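Local coordinates for Rab GDP-dissociation inhibitor (Saccharomyces cerevisiae, PDB 2BCG), which inhibits release of GDP from Rab GTPases such as SEC4 and extracts GDP-bound YPT7 from vacuolar membranes, at residues A313-N318 against G387-K392. Sequence-based numbering, arbitrary orientation. Where two conformers were deposited one is given.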
# COMPACT_ATOMS: atom_id res chain seq x y z
N ALA A 313 -5.31 17.87 -6.74
CA ALA A 313 -4.24 18.66 -7.35
C ALA A 313 -2.96 18.19 -6.69
O ALA A 313 -2.74 18.45 -5.52
CB ALA A 313 -4.43 20.16 -7.08
N ILE A 314 -2.12 17.54 -7.47
CA ILE A 314 -0.84 17.05 -7.00
C ILE A 314 0.20 18.13 -7.28
O ILE A 314 0.46 18.48 -8.44
CB ILE A 314 -0.47 15.73 -7.72
CG1 ILE A 314 -1.54 14.64 -7.49
CG2 ILE A 314 0.96 15.27 -7.35
CD1 ILE A 314 -1.39 13.48 -8.47
N CYS A 315 0.74 18.70 -6.20
CA CYS A 315 1.69 19.80 -6.34
C CYS A 315 3.07 19.35 -5.93
O CYS A 315 3.21 18.64 -4.92
CB CYS A 315 1.30 20.95 -5.43
SG CYS A 315 -0.37 21.57 -5.83
N ILE A 316 4.07 19.75 -6.71
CA ILE A 316 5.47 19.48 -6.36
C ILE A 316 6.08 20.78 -5.89
O ILE A 316 5.98 21.80 -6.56
CB ILE A 316 6.29 18.95 -7.54
CG1 ILE A 316 5.73 17.61 -8.06
CG2 ILE A 316 7.77 18.82 -7.13
CD1 ILE A 316 6.43 17.13 -9.38
N LEU A 317 6.64 20.71 -4.68
CA LEU A 317 7.35 21.87 -4.11
C LEU A 317 8.80 21.50 -4.00
O LEU A 317 9.14 20.33 -3.93
CB LEU A 317 6.84 22.21 -2.71
CG LEU A 317 5.32 22.15 -2.47
CD1 LEU A 317 5.01 22.43 -1.03
CD2 LEU A 317 4.58 23.14 -3.33
N ASN A 318 9.66 22.52 -3.99
CA ASN A 318 11.07 22.27 -3.72
C ASN A 318 11.50 22.82 -2.35
O ASN A 318 12.68 23.13 -2.12
CB ASN A 318 11.95 22.76 -4.87
CG ASN A 318 11.99 24.23 -5.00
OD1 ASN A 318 11.37 24.96 -4.22
ND2 ASN A 318 12.73 24.71 -6.01
N GLY A 387 3.22 28.14 -0.49
CA GLY A 387 4.39 28.83 -1.02
C GLY A 387 4.55 28.55 -2.53
O GLY A 387 3.65 28.02 -3.19
N PRO A 388 5.71 28.90 -3.11
CA PRO A 388 5.86 28.70 -4.56
C PRO A 388 5.71 27.23 -4.97
O PRO A 388 6.22 26.34 -4.31
CB PRO A 388 7.27 29.22 -4.84
CG PRO A 388 7.55 30.21 -3.73
CD PRO A 388 6.86 29.62 -2.52
N ILE A 389 5.03 27.00 -6.08
CA ILE A 389 4.75 25.61 -6.53
C ILE A 389 5.51 25.38 -7.84
O ILE A 389 5.42 26.20 -8.78
CB ILE A 389 3.21 25.37 -6.71
CG1 ILE A 389 2.45 25.54 -5.38
CG2 ILE A 389 2.98 24.01 -7.40
CD1 ILE A 389 0.93 25.74 -5.53
N GLU A 390 6.28 24.30 -7.89
CA GLU A 390 7.08 23.99 -9.08
C GLU A 390 6.23 23.49 -10.23
O GLU A 390 6.41 23.91 -11.38
CB GLU A 390 8.17 22.98 -8.75
CG GLU A 390 9.10 22.67 -9.90
CD GLU A 390 10.43 22.16 -9.43
OE1 GLU A 390 10.47 21.52 -8.35
OE2 GLU A 390 11.45 22.39 -10.12
N GLU A 391 5.34 22.54 -9.91
CA GLU A 391 4.44 21.97 -10.92
C GLU A 391 3.17 21.53 -10.25
O GLU A 391 3.17 21.13 -9.07
CB GLU A 391 5.13 20.78 -11.59
CG GLU A 391 4.50 20.27 -12.86
CD GLU A 391 4.32 21.35 -13.89
OE1 GLU A 391 5.21 21.46 -14.75
OE2 GLU A 391 3.31 22.11 -13.81
N LYS A 392 2.09 21.59 -11.01
CA LYS A 392 0.78 21.11 -10.56
C LYS A 392 0.29 20.07 -11.58
O LYS A 392 0.41 20.30 -12.81
CB LYS A 392 -0.24 22.26 -10.60
CG LYS A 392 -0.06 23.36 -9.61
CD LYS A 392 -1.16 24.39 -9.82
CE LYS A 392 -1.01 25.52 -8.84
NZ LYS A 392 -1.85 26.71 -9.25
O HOH W 1 8.41 24.85 -5.04
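Ile316 uses both of its backbone polar atoms on segment 387-392. Ile316 N donates to Glu391 O at 2.9 Å, and the N-H...O angle of 170° makes this a nearly straight bond. Ile316 O takes two donors from successive residues: Glu390 N at 2.8 Å and, weakly, Glu391 N at 3.5 Å. Glu391 O also receives a CA-H...O contact from Cys315, just as Ile314 O does from Lys392 CA. Beyond the strand ends, where the two segments draw apart, a water bridges them, accepting from Asn318 N at 2.8 Å and donating to Pro388 O, which His319 NE2 also reaches. In the conformer given, Glu391 OE2 turns back on its own strand, its anti lone pair taking Lys392 N at 3.1 Å, while Lys63 forms a salt bridge to the same oxygen. Beside these backbone bonds, Ile389 spreads two branches: its CG1 meets Leu317 CD2 at 3.8 Å, and its CG2, anti to the backbone N, reaches Cys315 CB at 4.0 Å. Phe383 touches both Cys315 and Ile389, whereas helices 55-62 and 69-76 pack against Ile316 from the face it shares with Glu391. Glu390 and Glu391 thus both face the single residue Ile316, a classic beta bulge, here where strand 391-402 joins 303-317 as the antiparallel outermost strand of the mixed sheet.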